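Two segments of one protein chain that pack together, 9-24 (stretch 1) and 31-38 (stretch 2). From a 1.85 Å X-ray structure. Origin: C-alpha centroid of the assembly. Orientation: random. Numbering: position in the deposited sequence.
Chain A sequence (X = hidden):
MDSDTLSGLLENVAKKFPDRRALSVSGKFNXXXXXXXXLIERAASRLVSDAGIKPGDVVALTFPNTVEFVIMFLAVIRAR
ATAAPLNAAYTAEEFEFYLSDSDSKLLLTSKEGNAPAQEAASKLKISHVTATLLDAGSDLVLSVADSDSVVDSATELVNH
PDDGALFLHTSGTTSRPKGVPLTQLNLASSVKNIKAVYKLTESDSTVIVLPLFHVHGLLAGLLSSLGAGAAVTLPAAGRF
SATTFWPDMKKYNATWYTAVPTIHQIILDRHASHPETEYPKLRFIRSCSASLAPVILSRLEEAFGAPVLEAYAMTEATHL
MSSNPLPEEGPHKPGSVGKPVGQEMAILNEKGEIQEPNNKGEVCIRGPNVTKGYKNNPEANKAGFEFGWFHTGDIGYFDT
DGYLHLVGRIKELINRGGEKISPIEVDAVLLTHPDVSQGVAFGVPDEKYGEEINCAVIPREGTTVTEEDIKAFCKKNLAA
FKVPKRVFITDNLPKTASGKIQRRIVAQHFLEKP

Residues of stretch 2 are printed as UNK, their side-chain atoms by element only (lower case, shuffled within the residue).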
# COMPACT_ATOMS: atom_id res chain seq x y z
N LEU A 9 18.75 10.75 -0.58
CA LEU A 9 17.81 11.50 -1.34
C LEU A 9 17.15 12.59 -0.48
O LEU A 9 17.01 13.76 -0.88
CB LEU A 9 16.70 10.57 -1.87
CG LEU A 9 15.62 11.39 -2.58
CD1 LEU A 9 16.16 12.11 -3.83
CD2 LEU A 9 14.42 10.55 -2.92
N LEU A 10 16.73 12.20 0.71
CA LEU A 10 16.01 13.17 1.56
C LEU A 10 16.92 14.30 2.04
O LEU A 10 16.46 15.45 2.26
CB LEU A 10 15.41 12.44 2.76
CG LEU A 10 14.30 11.45 2.36
CD1 LEU A 10 13.84 10.74 3.64
CD2 LEU A 10 13.07 12.18 1.78
N GLU A 11 18.20 13.97 2.26
CA GLU A 11 19.18 15.02 2.58
C GLU A 11 19.27 16.05 1.44
O GLU A 11 19.30 17.29 1.67
CB GLU A 11 20.58 14.43 2.83
CG GLU A 11 21.58 15.50 3.12
CD GLU A 11 22.98 14.99 3.41
OE1 GLU A 11 23.31 13.86 3.00
OE2 GLU A 11 23.77 15.77 4.01
N ASN A 12 19.39 15.55 0.20
CA ASN A 12 19.43 16.46 -0.97
C ASN A 12 18.16 17.32 -1.07
O ASN A 12 18.23 18.51 -1.36
CB ASN A 12 19.59 15.68 -2.29
CG ASN A 12 20.92 15.01 -2.40
OD1 ASN A 12 21.89 15.38 -1.67
ND2 ASN A 12 21.02 14.02 -3.30
N VAL A 13 17.01 16.71 -0.82
CA VAL A 13 15.75 17.43 -0.82
C VAL A 13 15.75 18.56 0.21
O VAL A 13 15.34 19.68 -0.10
CB VAL A 13 14.52 16.50 -0.54
CG1 VAL A 13 13.20 17.35 -0.31
CG2 VAL A 13 14.26 15.61 -1.73
N ALA A 14 16.20 18.26 1.42
CA ALA A 14 16.17 19.27 2.50
C ALA A 14 17.08 20.44 2.14
O ALA A 14 16.73 21.62 2.37
CB ALA A 14 16.58 18.67 3.82
N LYS A 15 18.25 20.12 1.61
CA LYS A 15 19.13 21.19 1.15
C LYS A 15 18.58 22.04 -0.00
O LYS A 15 18.83 23.27 -0.05
CB LYS A 15 20.48 20.57 0.73
CG LYS A 15 21.32 20.20 1.95
CD LYS A 15 22.63 19.54 1.51
CE LYS A 15 23.48 19.12 2.72
NZ LYS A 15 24.72 18.36 2.29
N LYS A 16 17.88 21.41 -0.94
CA LYS A 16 17.35 22.18 -2.07
C LYS A 16 16.07 23.01 -1.74
O LYS A 16 15.87 24.09 -2.29
CB LYS A 16 17.05 21.23 -3.24
CG LYS A 16 16.76 22.01 -4.53
CD LYS A 16 16.59 21.04 -5.68
CE LYS A 16 16.32 21.78 -6.99
NZ LYS A 16 16.17 20.76 -8.07
N PHE A 17 15.20 22.44 -0.88
CA PHE A 17 13.87 22.98 -0.56
C PHE A 17 13.67 23.14 0.95
O PHE A 17 12.66 22.69 1.51
CB PHE A 17 12.77 22.05 -1.10
CG PHE A 17 12.83 21.86 -2.59
CD1 PHE A 17 12.59 22.95 -3.44
CD2 PHE A 17 13.08 20.59 -3.14
CE1 PHE A 17 12.64 22.82 -4.84
CE2 PHE A 17 13.13 20.44 -4.56
CZ PHE A 17 12.87 21.56 -5.40
N PRO A 18 14.60 23.84 1.61
CA PRO A 18 14.52 23.80 3.08
C PRO A 18 13.27 24.42 3.67
O PRO A 18 12.84 23.94 4.73
CB PRO A 18 15.79 24.61 3.54
CG PRO A 18 16.09 25.55 2.33
CD PRO A 18 15.75 24.63 1.12
N ASP A 19 12.74 25.47 3.05
CA ASP A 19 11.62 26.18 3.69
C ASP A 19 10.27 25.79 3.03
O ASP A 19 9.23 26.40 3.30
CB ASP A 19 11.90 27.73 3.64
CG ASP A 19 11.70 28.47 5.02
OD1 ASP A 19 11.50 27.82 6.08
OD2 ASP A 19 11.72 29.74 5.04
N ARG A 20 10.25 24.77 2.17
CA ARG A 20 8.97 24.28 1.65
C ARG A 20 8.34 23.38 2.69
O ARG A 20 9.06 22.68 3.43
CB ARG A 20 9.16 23.51 0.34
CG ARG A 20 9.75 24.39 -0.77
CD ARG A 20 9.30 23.88 -2.11
NE ARG A 20 7.84 23.77 -2.09
CZ ARG A 20 7.00 24.55 -2.76
NH1 ARG A 20 7.48 25.49 -3.56
NH2 ARG A 20 5.66 24.35 -2.62
N ARG A 21 7.01 23.33 2.72
CA ARG A 21 6.33 22.45 3.64
C ARG A 21 6.62 20.97 3.28
O ARG A 21 6.61 20.59 2.10
CB ARG A 21 4.81 22.72 3.60
CG ARG A 21 4.01 21.98 4.68
CD ARG A 21 2.60 22.60 4.82
NE ARG A 21 1.85 22.41 3.60
CZ ARG A 21 1.12 21.32 3.34
NH1 ARG A 21 1.05 20.31 4.22
NH2 ARG A 21 0.45 21.26 2.20
N ALA A 22 6.86 20.17 4.33
CA ALA A 22 7.07 18.73 4.19
C ALA A 22 5.91 17.92 4.79
O ALA A 22 5.42 17.01 4.15
CB ALA A 22 8.40 18.32 4.87
N LEU A 23 5.53 18.22 6.03
CA LEU A 23 4.64 17.34 6.80
C LEU A 23 3.75 18.16 7.72
O LEU A 23 4.26 18.93 8.56
CB LEU A 23 5.48 16.34 7.63
CG LEU A 23 4.68 15.27 8.40
CD1 LEU A 23 4.04 14.35 7.41
CD2 LEU A 23 5.67 14.42 9.26
N SER A 24 2.44 18.01 7.56
CA SER A 24 1.46 18.67 8.42
C SER A 24 0.63 17.63 9.10
O SER A 24 0.50 16.50 8.60
CB SER A 24 0.53 19.60 7.62
OG SER A 24 1.25 20.66 7.05
N UNK A 31 5.50 21.18 9.41
CA UNK A 31 6.96 21.12 9.43
C UNK A 31 7.50 21.39 8.04
O UNK A 31 6.98 20.85 7.08
c UNK A 31 7.82 17.95 11.57
c UNK A 31 7.45 19.74 9.88
c UNK A 31 6.00 19.56 11.95
c UNK A 31 7.37 19.41 11.39
N UNK A 32 8.54 22.20 7.93
CA UNK A 32 9.27 22.33 6.66
C UNK A 32 10.26 21.15 6.43
O UNK A 32 10.52 20.38 7.34
o UNK A 32 11.09 23.52 7.65
c UNK A 32 10.11 23.61 6.61
c UNK A 32 9.24 24.86 6.78
N UNK A 33 10.80 21.04 5.22
CA UNK A 33 11.79 20.00 4.95
C UNK A 33 13.03 20.18 5.82
O UNK A 33 13.56 19.19 6.31
c UNK A 33 10.01 19.71 1.98
c UNK A 33 10.04 17.52 1.81
c UNK A 33 12.16 19.99 3.45
n UNK A 33 9.38 18.60 1.45
n UNK A 33 11.10 17.90 2.51
c UNK A 33 11.11 19.27 2.63
N UNK A 34 13.51 21.41 6.03
CA UNK A 34 14.70 21.54 6.87
C UNK A 34 14.44 21.17 8.33
O UNK A 34 15.27 20.54 9.01
c UNK A 34 15.32 23.01 6.80
N UNK A 35 13.26 21.57 8.82
CA UNK A 35 12.93 21.27 10.19
C UNK A 35 12.79 19.74 10.39
O UNK A 35 13.25 19.16 11.38
c UNK A 35 11.89 21.91 13.12
n UNK A 35 10.73 21.24 16.58
c UNK A 35 11.06 21.52 11.85
c UNK A 35 11.55 21.54 15.56
n UNK A 35 12.85 21.79 15.79
c UNK A 35 11.63 21.99 10.55
n UNK A 35 11.07 21.61 14.31
N UNK A 36 12.11 19.12 9.45
CA UNK A 36 11.88 17.66 9.55
C UNK A 36 13.22 16.94 9.48
O UNK A 36 13.50 16.01 10.26
c UNK A 36 9.80 15.42 7.05
c UNK A 36 10.24 15.12 9.56
c UNK A 36 10.75 15.72 8.26
c UNK A 36 10.93 17.24 8.43
N UNK A 37 14.05 17.37 8.53
CA UNK A 37 15.38 16.78 8.41
C UNK A 37 16.17 16.85 9.71
O UNK A 37 16.82 15.87 10.14
n UNK A 37 19.73 16.72 7.25
c UNK A 37 16.13 17.48 7.26
c UNK A 37 19.23 15.71 6.56
c UNK A 37 18.70 17.54 7.65
n UNK A 37 17.91 15.87 6.47
c UNK A 37 17.55 17.03 7.13
N UNK A 38 16.16 18.02 10.36
CA UNK A 38 16.89 18.11 11.60
C UNK A 38 16.27 17.34 12.75
O UNK A 38 17.02 16.83 13.58
o UNK A 38 18.17 21.51 11.07
o UNK A 38 18.97 19.53 10.43
c UNK A 38 17.08 19.57 11.98
c UNK A 38 18.15 20.25 11.11
O HOH W 1 12.52 25.81 7.64

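Position 31 carries four carbons, forked at the second, so the branch sits at the gamma carbon. Its backbone does the pairing: N gives a hydrogen bond to Leu23 O at 2.7 Å, and its O receives both Ala22 N at 2.8 Å and Leu23 N at 3.2 Å. One carbonyl serving two successive amides marks a beta bulge. The buried side chain lies on the same face of the sheet as that of Leu23, its CB 3.5 Å from Leu23 O at nearest approach. Four carbons forked at the gamma position make this Leu31.

Position 32 has one carbon bearing one oxygen and one carbon, a beta-branched hydroxyl. Its CB lies 3.3 Å from Pro18 O, and its CA approaches Arg20 O at 3.3 Å in a CA-H...O contact. A water lies 2.7 Å from the side-chain oxygen and donates to Asp19 OD1, also at 2.7 Å. The same oxygen accepts from the backbone N of position 35 at 3.1 Å, capping the helix that starts at the next residue. This is Thr32, where strand pairing gives way to a helix.

Position 33 shows one carbon and then a five-membered ring of three carbons and two nitrogens, an imidazole. Val13 CG1 lies over one face of the ring and Ala22 CB over the opposite face, the latter almost on the ring normal and 3.4 Å from the centroid. The backbone N bonds to Arg20 O at 3.0 Å, and CB touches Phe17 O at 3.4 Å. The ring composition gives His33, which has the largest covered area of any residue in the contact.

Position 34 has a single side-chain carbon. Its N donates to Pro18 O at 2.9 Å and its CB meets Pro18 CB at 3.7 Å. One carbon makes it Ala34.

Position 35 has three carbons, a nitrogen, and a carbon carrying two more nitrogens, a guanidinium. Its end leads away and touches nothing on stretch 1: this is Arg35.

Position 36 again has four carbons forked at the second. One terminal carbon comes within 3.9 Å of Ala22 CB and 4.5 Å of Leu23 CB. This is Leu36, facing the strand from the helix.

Position 37 has one carbon and another ring of three carbons and two nitrogens. Its CB packs on Ala14 CB at 3.7 Å, and a ring carbon lies 4.0 Å from Glu11 CA. It is His37, one helical turn beyond His33.

Position 38 has two carbons, the second carrying two oxygens, a carboxylate, out of reach of stretch 1: this is Asp38.

The contact works by dividing its tasks along the sequence. Backbone bonds from Leu31, His33 and Ala34 fix the register, while Thr32 caps the helix. The helices then run at 140° to each other, 8.7 Å apart at closest approach, with Ala14 CB packing on His37 CB between them; from the strand, Ala22 CB covers one face of the His33 ring, opposite Val13 CG1.

Stretch 2, residues 31-38: LTHARLHD
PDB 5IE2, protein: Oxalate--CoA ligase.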